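Local coordinates for protein Ras-3 from Cryphonectria parasitica (Cryphonectria parasitica, PDB 4KU4) that is a small Ras-family protein of the P-loop NTPase clan, with guanosine-5'-diphosphate in its nucleotide pocket, at residues Phe89-Phe101 / Val141-Val155. Numbering follows the deposited sequence.
With GDP (guanosine-5'-diphosphate), chain C.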
loop_
_atom_site.group_PDB
_atom_site.type_symbol
_atom_site.label_atom_id
_atom_site.label_comp_id
_atom_site.label_asym_id
_atom_site.label_seq_id
_atom_site.Cartn_x
_atom_site.Cartn_y
_atom_site.Cartn_z
ATOM N N PHE A 89 -1.579 5.642 1.539
ATOM C CA PHE A 89 -0.623 5.016 0.646
ATOM C C PHE A 89 -0.113 3.657 1.086
ATOM O O PHE A 89 0.237 3.444 2.247
ATOM C CB PHE A 89 0.561 5.962 0.418
ATOM C CG PHE A 89 0.171 7.251 -0.236
ATOM C CD1 PHE A 89 0.167 7.366 -1.618
ATOM C CD2 PHE A 89 -0.236 8.332 0.527
ATOM C CE1 PHE A 89 -0.210 8.543 -2.236
ATOM C CE2 PHE A 89 -0.614 9.520 -0.083
ATOM C CZ PHE A 89 -0.608 9.617 -1.474
ATOM N N VAL A 90 -0.071 2.747 0.127
ATOM C CA VAL A 90 0.503 1.439 0.327
ATOM C C VAL A 90 1.702 1.346 -0.603
ATOM O O VAL A 90 1.545 1.308 -1.826
ATOM C CB VAL A 90 -0.512 0.351 -0.009
ATOM C CG1 VAL A 90 0.106 -1.035 0.183
ATOM C CG2 VAL A 90 -1.779 0.519 0.856
ATOM N N ILE A 91 2.902 1.346 -0.022
ATOM C CA ILE A 91 4.130 1.280 -0.797
ATOM C C ILE A 91 4.692 -0.129 -0.710
ATOM O O ILE A 91 5.100 -0.578 0.356
ATOM C CB ILE A 91 5.114 2.343 -0.307
ATOM C CG1 ILE A 91 4.401 3.697 -0.301
ATOM C CG2 ILE A 91 6.391 2.346 -1.164
ATOM C CD1 ILE A 91 5.335 4.866 0.011
ATOM N N VAL A 92 4.662 -0.829 -1.841
ATOM C CA VAL A 92 4.969 -2.252 -1.883
ATOM C C VAL A 92 6.392 -2.546 -2.372
ATOM O O VAL A 92 6.883 -1.952 -3.345
ATOM C CB VAL A 92 3.968 -2.984 -2.806
ATOM C CG1 VAL A 92 4.146 -4.494 -2.708
ATOM C CG2 VAL A 92 2.546 -2.592 -2.447
ATOM N N PHE A 93 7.053 -3.477 -1.693
ATOM C CA PHE A 93 8.309 -4.028 -2.195
ATOM C C PHE A 93 8.230 -5.556 -2.152
ATOM O O PHE A 93 7.278 -6.113 -1.595
ATOM C CB PHE A 93 9.516 -3.476 -1.430
ATOM C CG PHE A 93 9.671 -4.007 -0.044
ATOM C CD1 PHE A 93 10.480 -5.113 0.201
ATOM C CD2 PHE A 93 9.072 -3.361 1.030
ATOM C CE1 PHE A 93 10.653 -5.600 1.492
ATOM C CE2 PHE A 93 9.245 -3.834 2.325
ATOM C CZ PHE A 93 10.044 -4.956 2.555
ATOM N N ASP A 94 9.196 -6.205 -2.800
ATOM C CA ASP A 94 9.224 -7.653 -2.986
ATOM C C ASP A 94 10.329 -8.115 -2.068
ATOM O O ASP A 94 11.465 -7.664 -2.209
ATOM C CB ASP A 94 9.559 -7.937 -4.464
ATOM C CG ASP A 94 9.712 -9.421 -4.785
ATOM O OD1 ASP A 94 9.866 -10.259 -3.878
ATOM O OD2 ASP A 94 9.679 -9.742 -5.984
ATOM N N VAL A 95 10.013 -8.967 -1.095
ATOM C CA VAL A 95 11.013 -9.297 -0.093
ATOM C C VAL A 95 12.162 -10.082 -0.716
ATOM O O VAL A 95 13.224 -10.193 -0.110
ATOM C CB VAL A 95 10.453 -10.076 1.130
ATOM C CG1 VAL A 95 9.383 -9.258 1.859
ATOM C CG2 VAL A 95 9.955 -11.454 0.717
ATOM N N THR A 96 11.939 -10.625 -1.914
ATOM C CA THR A 96 12.979 -11.356 -2.620
ATOM C C THR A 96 13.869 -10.482 -3.491
ATOM O O THR A 96 14.763 -11.007 -4.149
ATOM C CB THR A 96 12.414 -12.478 -3.529
ATOM O OG1 THR A 96 11.834 -11.901 -4.709
ATOM C CG2 THR A 96 11.399 -13.338 -2.799
ATOM N N ARG A 97 13.624 -9.170 -3.516
ATOM C CA ARG A 97 14.374 -8.249 -4.378
ATOM C C ARG A 97 14.774 -6.974 -3.647
ATOM O O ARG A 97 13.985 -6.031 -3.509
ATOM C CB ARG A 97 13.573 -7.864 -5.621
ATOM C CG ARG A 97 13.660 -8.831 -6.781
ATOM C CD ARG A 97 13.583 -8.059 -8.103
ATOM N NE ARG A 97 12.357 -7.266 -8.251
ATOM C CZ ARG A 97 12.309 -5.934 -8.319
ATOM N NH1 ARG A 97 13.421 -5.208 -8.245
ATOM N NH2 ARG A 97 11.140 -5.321 -8.468
ATOM N N ARG A 98 16.020 -6.925 -3.209
ATOM C CA ARG A 98 16.468 -5.805 -2.404
ATOM C C ARG A 98 16.361 -4.464 -3.140
ATOM O O ARG A 98 16.113 -3.443 -2.519
ATOM C CB ARG A 98 17.894 -6.049 -1.919
ATOM C CG ARG A 98 18.522 -4.840 -1.290
ATOM C CD ARG A 98 19.771 -5.223 -0.552
ATOM N NE ARG A 98 19.482 -6.141 0.541
ATOM C CZ ARG A 98 19.090 -5.743 1.739
ATOM N NH1 ARG A 98 18.932 -4.446 1.982
ATOM N NH2 ARG A 98 18.849 -6.639 2.688
ATOM N N SER A 99 16.542 -4.460 -4.458
ATOM C CA SER A 99 16.391 -3.220 -5.210
ATOM C C SER A 99 15.001 -2.610 -5.024
ATOM O O SER A 99 14.866 -1.402 -4.967
ATOM C CB SER A 99 16.677 -3.438 -6.702
ATOM O OG SER A 99 15.969 -4.555 -7.198
ATOM N N SER A 100 13.971 -3.450 -4.947
ATOM C CA SER A 100 12.597 -2.966 -4.784
ATOM C C SER A 100 12.403 -2.317 -3.414
ATOM O O SER A 100 11.613 -1.384 -3.252
ATOM C CB SER A 100 11.571 -4.092 -4.990
ATOM O OG SER A 100 11.540 -4.956 -3.864
ATOM N N PHE A 101 13.139 -2.814 -2.435
ATOM C CA PHE A 101 13.058 -2.287 -1.075
ATOM C C PHE A 101 13.695 -0.909 -1.061
ATOM O O PHE A 101 13.224 0.009 -0.394
ATOM C CB PHE A 101 13.753 -3.270 -0.123
ATOM C CG PHE A 101 13.813 -2.831 1.306
ATOM C CD1 PHE A 101 12.654 -2.580 2.028
ATOM C CD2 PHE A 101 15.033 -2.718 1.947
ATOM C CE1 PHE A 101 12.710 -2.205 3.371
ATOM C CE2 PHE A 101 15.101 -2.338 3.275
ATOM C CZ PHE A 101 13.934 -2.095 3.994
ATOM N N VAL A 141 1.775 2.838 4.555
ATOM C CA VAL A 141 2.229 1.534 5.031
ATOM C C VAL A 141 3.212 0.946 4.031
ATOM O O VAL A 141 2.956 0.932 2.824
ATOM C CB VAL A 141 1.062 0.541 5.349
ATOM C CG1 VAL A 141 0.166 0.312 4.143
ATOM C CG2 VAL A 141 1.617 -0.797 5.891
ATOM N N LEU A 142 4.362 0.506 4.532
ATOM C CA LEU A 142 5.311 -0.221 3.705
ATOM C C LEU A 142 4.956 -1.688 3.762
ATOM O O LEU A 142 4.840 -2.253 4.849
ATOM C CB LEU A 142 6.729 -0.050 4.224
ATOM C CG LEU A 142 7.454 1.283 4.095
ATOM C CD1 LEU A 142 8.675 1.175 4.976
ATOM C CD2 LEU A 142 7.849 1.583 2.642
ATOM N N VAL A 143 4.809 -2.305 2.596
ATOM C CA VAL A 143 4.387 -3.696 2.518
ATOM C C VAL A 143 5.486 -4.568 1.940
ATOM O O VAL A 143 5.948 -4.339 0.828
ATOM C CB VAL A 143 3.109 -3.848 1.667
ATOM C CG1 VAL A 143 2.809 -5.321 1.378
ATOM C CG2 VAL A 143 1.920 -3.176 2.342
ATOM N N GLY A 144 5.923 -5.559 2.699
ATOM C CA GLY A 144 6.889 -6.528 2.187
ATOM C C GLY A 144 6.122 -7.710 1.624
ATOM O O GLY A 144 5.702 -8.582 2.378
ATOM N N ASN A 145 5.948 -7.738 0.301
ATOM C CA ASN A 145 5.112 -8.751 -0.340
ATOM C C ASN A 145 5.931 -9.950 -0.795
ATOM O O ASN A 145 7.160 -9.884 -0.845
ATOM C CB ASN A 145 4.353 -8.152 -1.524
ATOM C CG ASN A 145 3.290 -9.100 -2.079
ATOM O OD1 ASN A 145 2.547 -9.727 -1.322
ATOM N ND2 ASN A 145 3.198 -9.184 -3.406
ATOM N N LYS A 146 5.227 -11.037 -1.105
ATOM C CA LYS A 146 5.811 -12.316 -1.505
ATOM C C LYS A 146 6.485 -13.013 -0.325
ATOM O O LYS A 146 7.516 -13.666 -0.477
ATOM C CB LYS A 146 6.777 -12.163 -2.694
ATOM C CG LYS A 146 6.313 -11.222 -3.801
ATOM C CD LYS A 146 6.919 -11.598 -5.141
ATOM C CE LYS A 146 6.528 -10.591 -6.230
ATOM N NZ LYS A 146 7.392 -10.732 -7.440
ATOM N N CYS A 147 5.891 -12.890 0.858
ATOM C CA CYS A 147 6.502 -13.492 2.039
ATOM C C CYS A 147 6.397 -15.026 2.038
ATOM O O CYS A 147 7.047 -15.694 2.837
ATOM C CB CYS A 147 5.974 -12.895 3.414
ATOM S SG CYS A 147 4.204 -13.232 3.720
ATOM N N ASP A 148 5.576 -15.576 1.145
ATOM C CA ASP A 148 5.493 -17.032 0.972
ATOM C C ASP A 148 6.794 -17.553 0.353
ATOM O O ASP A 148 7.056 -18.756 0.347
ATOM C CB ASP A 148 4.307 -17.406 0.081
ATOM C CG ASP A 148 4.352 -16.712 -1.263
ATOM O OD1 ASP A 148 4.110 -15.490 -1.303
ATOM O OD2 ASP A 148 4.657 -17.369 -2.275
ATOM N N LEU A 149 7.600 -16.633 -0.171
ATOM C CA LEU A 149 8.872 -16.973 -0.809
ATOM C C LEU A 149 10.014 -16.833 0.188
ATOM O O LEU A 149 11.066 -16.263 -0.120
ATOM C CB LEU A 149 9.112 -16.087 -2.043
ATOM C CG LEU A 149 8.083 -16.321 -3.156
ATOM C CD1 LEU A 149 8.423 -15.529 -4.400
ATOM C CD2 LEU A 149 8.005 -17.801 -3.465
ATOM N N ASP A 150 9.790 -17.373 1.381
ATOM C CA ASP A 150 10.706 -17.219 2.501
ATOM C C ASP A 150 12.117 -17.712 2.191
ATOM O O ASP A 150 13.100 -17.049 2.540
ATOM C CB ASP A 150 10.137 -17.854 3.785
ATOM C CG ASP A 150 9.980 -19.380 3.700
ATOM O OD1 ASP A 150 9.418 -19.890 2.708
ATOM O OD2 ASP A 150 10.393 -20.074 4.659
ATOM N N THR A 151 12.216 -18.833 1.481
ATOM C CA THR A 151 13.512 -19.435 1.169
ATOM C C THR A 151 14.330 -18.626 0.166
ATOM O O THR A 151 15.480 -18.963 -0.121
ATOM C CB THR A 151 13.346 -20.862 0.613
ATOM O OG1 THR A 151 12.722 -20.810 -0.677
ATOM C CG2 THR A 151 12.508 -21.709 1.561
ATOM N N ARG A 152 13.739 -17.553 -0.356
ATOM C CA ARG A 152 14.401 -16.724 -1.354
ATOM C C ARG A 152 14.400 -15.244 -0.981
ATOM O O ARG A 152 14.539 -14.374 -1.837
ATOM C CB ARG A 152 13.754 -16.929 -2.732
ATOM C CG ARG A 152 13.987 -18.307 -3.332
ATOM C CD ARG A 152 15.443 -18.455 -3.749
ATOM N NE ARG A 152 15.719 -19.735 -4.384
ATOM C CZ ARG A 152 16.098 -20.823 -3.722
ATOM N NH1 ARG A 152 16.247 -20.780 -2.404
ATOM N NH2 ARG A 152 16.335 -21.956 -4.378
ATOM N N ARG A 153 14.246 -14.940 0.297
ATOM C CA ARG A 153 14.157 -13.528 0.631
ATOM C C ARG A 153 15.548 -12.873 0.647
ATOM O O ARG A 153 16.544 -13.509 0.987
ATOM C CB ARG A 153 13.304 -13.265 1.889
ATOM C CG ARG A 153 13.900 -13.665 3.213
ATOM C CD ARG A 153 13.272 -12.853 4.358
ATOM N NE ARG A 153 11.901 -13.241 4.715
ATOM C CZ ARG A 153 10.922 -12.373 4.978
ATOM N NH1 ARG A 153 9.704 -12.808 5.331
ATOM N NH2 ARG A 153 11.153 -11.067 4.890
ATOM N N GLU A 154 15.599 -11.620 0.215
ATOM C CA GLU A 154 16.828 -10.831 0.237
ATOM C C GLU A 154 16.729 -9.733 1.279
ATOM O O GLU A 154 17.738 -9.135 1.642
ATOM C CB GLU A 154 17.077 -10.189 -1.128
ATOM C CG GLU A 154 17.434 -11.173 -2.246
ATOM C CD GLU A 154 17.790 -10.465 -3.552
ATOM O OE1 GLU A 154 18.278 -11.145 -4.480
ATOM O OE2 GLU A 154 17.591 -9.236 -3.655
ATOM N N VAL A 155 15.506 -9.449 1.729
ATOM C CA VAL A 155 15.264 -8.426 2.739
ATOM C C VAL A 155 14.616 -9.060 3.974
ATOM O O VAL A 155 13.583 -9.717 3.866
ATOM C CB VAL A 155 14.329 -7.312 2.212
ATOM C CG1 VAL A 155 14.158 -6.235 3.254
ATOM C CG2 VAL A 155 14.875 -6.699 0.930
HETATM P PB GDP C . 3.015 -5.395 -9.998
HETATM O O1B GDP C . 1.565 -5.029 -10.210
HETATM O O2B GDP C . 3.547 -4.668 -8.766
HETATM O O3B GDP C . 3.837 -5.040 -11.220
HETATM O O3A GDP C . 3.103 -6.988 -9.722
HETATM P PA GDP C . 2.025 -8.132 -10.154
HETATM O O1A GDP C . 0.793 -8.118 -9.275
HETATM O O2A GDP C . 1.654 -8.058 -11.615
HETATM O "O5'" GDP C . 2.834 -9.477 -9.836
HETATM C "C5'" GDP C . 4.074 -9.709 -10.511
HETATM C "C4'" GDP C . 4.398 -11.187 -10.373
HETATM O "O4'" GDP C . 4.537 -11.452 -8.992
HETATM C "C3'" GDP C . 3.289 -12.090 -10.874
HETATM O "O3'" GDP C . 3.864 -13.241 -11.521
HETATM C "C2'" GDP C . 2.587 -12.524 -9.610
HETATM O "O2'" GDP C . 1.989 -13.812 -9.746
HETATM C "C1'" GDP C . 3.730 -12.546 -8.615
HETATM N N9 GDP C . 3.303 -12.286 -7.226
HETATM C C8 GDP C . 2.662 -11.195 -6.764
HETATM N N7 GDP C . 2.459 -11.295 -5.430
HETATM C C5 GDP C . 2.990 -12.463 -5.029
HETATM C C6 GDP C . 3.121 -13.194 -3.760
HETATM O O6 GDP C . 2.673 -12.714 -2.706
HETATM N N1 GDP C . 3.748 -14.379 -3.773
HETATM C C2 GDP C . 4.238 -14.928 -4.886
HETATM N N2 GDP C . 4.841 -16.138 -4.790
HETATM N N3 GDP C . 4.151 -14.317 -6.094
HETATM C C4 GDP C . 3.546 -13.112 -6.213
HETATM O O HOH W 1 9.730 -11.858 -7.168
HETATM O O HOH W 2 15.796 -13.821 -4.307
HETATM O O HOH W 3 20.186 -8.746 0.802
HETATM O O HOH W 4 17.875 -6.801 -5.921
#
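Asp-94, the last residue of strand 89-94, meets Lys-146, which directly follows the parallel strand 141-145. Backbone bonds join these strands from Val-141 N on Phe-89 O to Asn-145 N on Phe-93 O, and Val-95 N on Asn-145 O (3.0 Å) extends the pairing. With CG anti to the backbone N (chi1 176°), the Asp-94 carboxylate turns to Lys-146, whose NZ comes from above the carboxylate plane to OD2 at 2.9 Å, forming a salt bridge. Asp-94 OD1 accepts Thr-96 N, which makes an Asx turn, and Thr-96 OG1 from the same face. Lys-146 NZ also reaches Gly-24 O and, weakly, GDP O4'. Asn-145 OD1 accepts from Thr-174 OG1 and Ala-176 N, and its ND2 donates to Val-25 O. Asp-148 grips the guanine, OD1 on GDP N1 at 2.7 Å and OD2 on GDP N2 at 2.8 Å. Val-95 O accepts Glu-154 N and Val-155 N in its carbonyl plane. Glu-154 OE2 receives Arg-98 N at 2.8 Å, while Arg-98 NH2 donates to Glu-154 O and NH1 pairs with Glu-159. Gly-144 CA lies over one face of the Phe-93 ring (CH-pi), Phe-101 CD1 over the other. Asn-145, Lys-146 and Asp-148 form the NKxD guanine-recognition motif of Ras-type G domains.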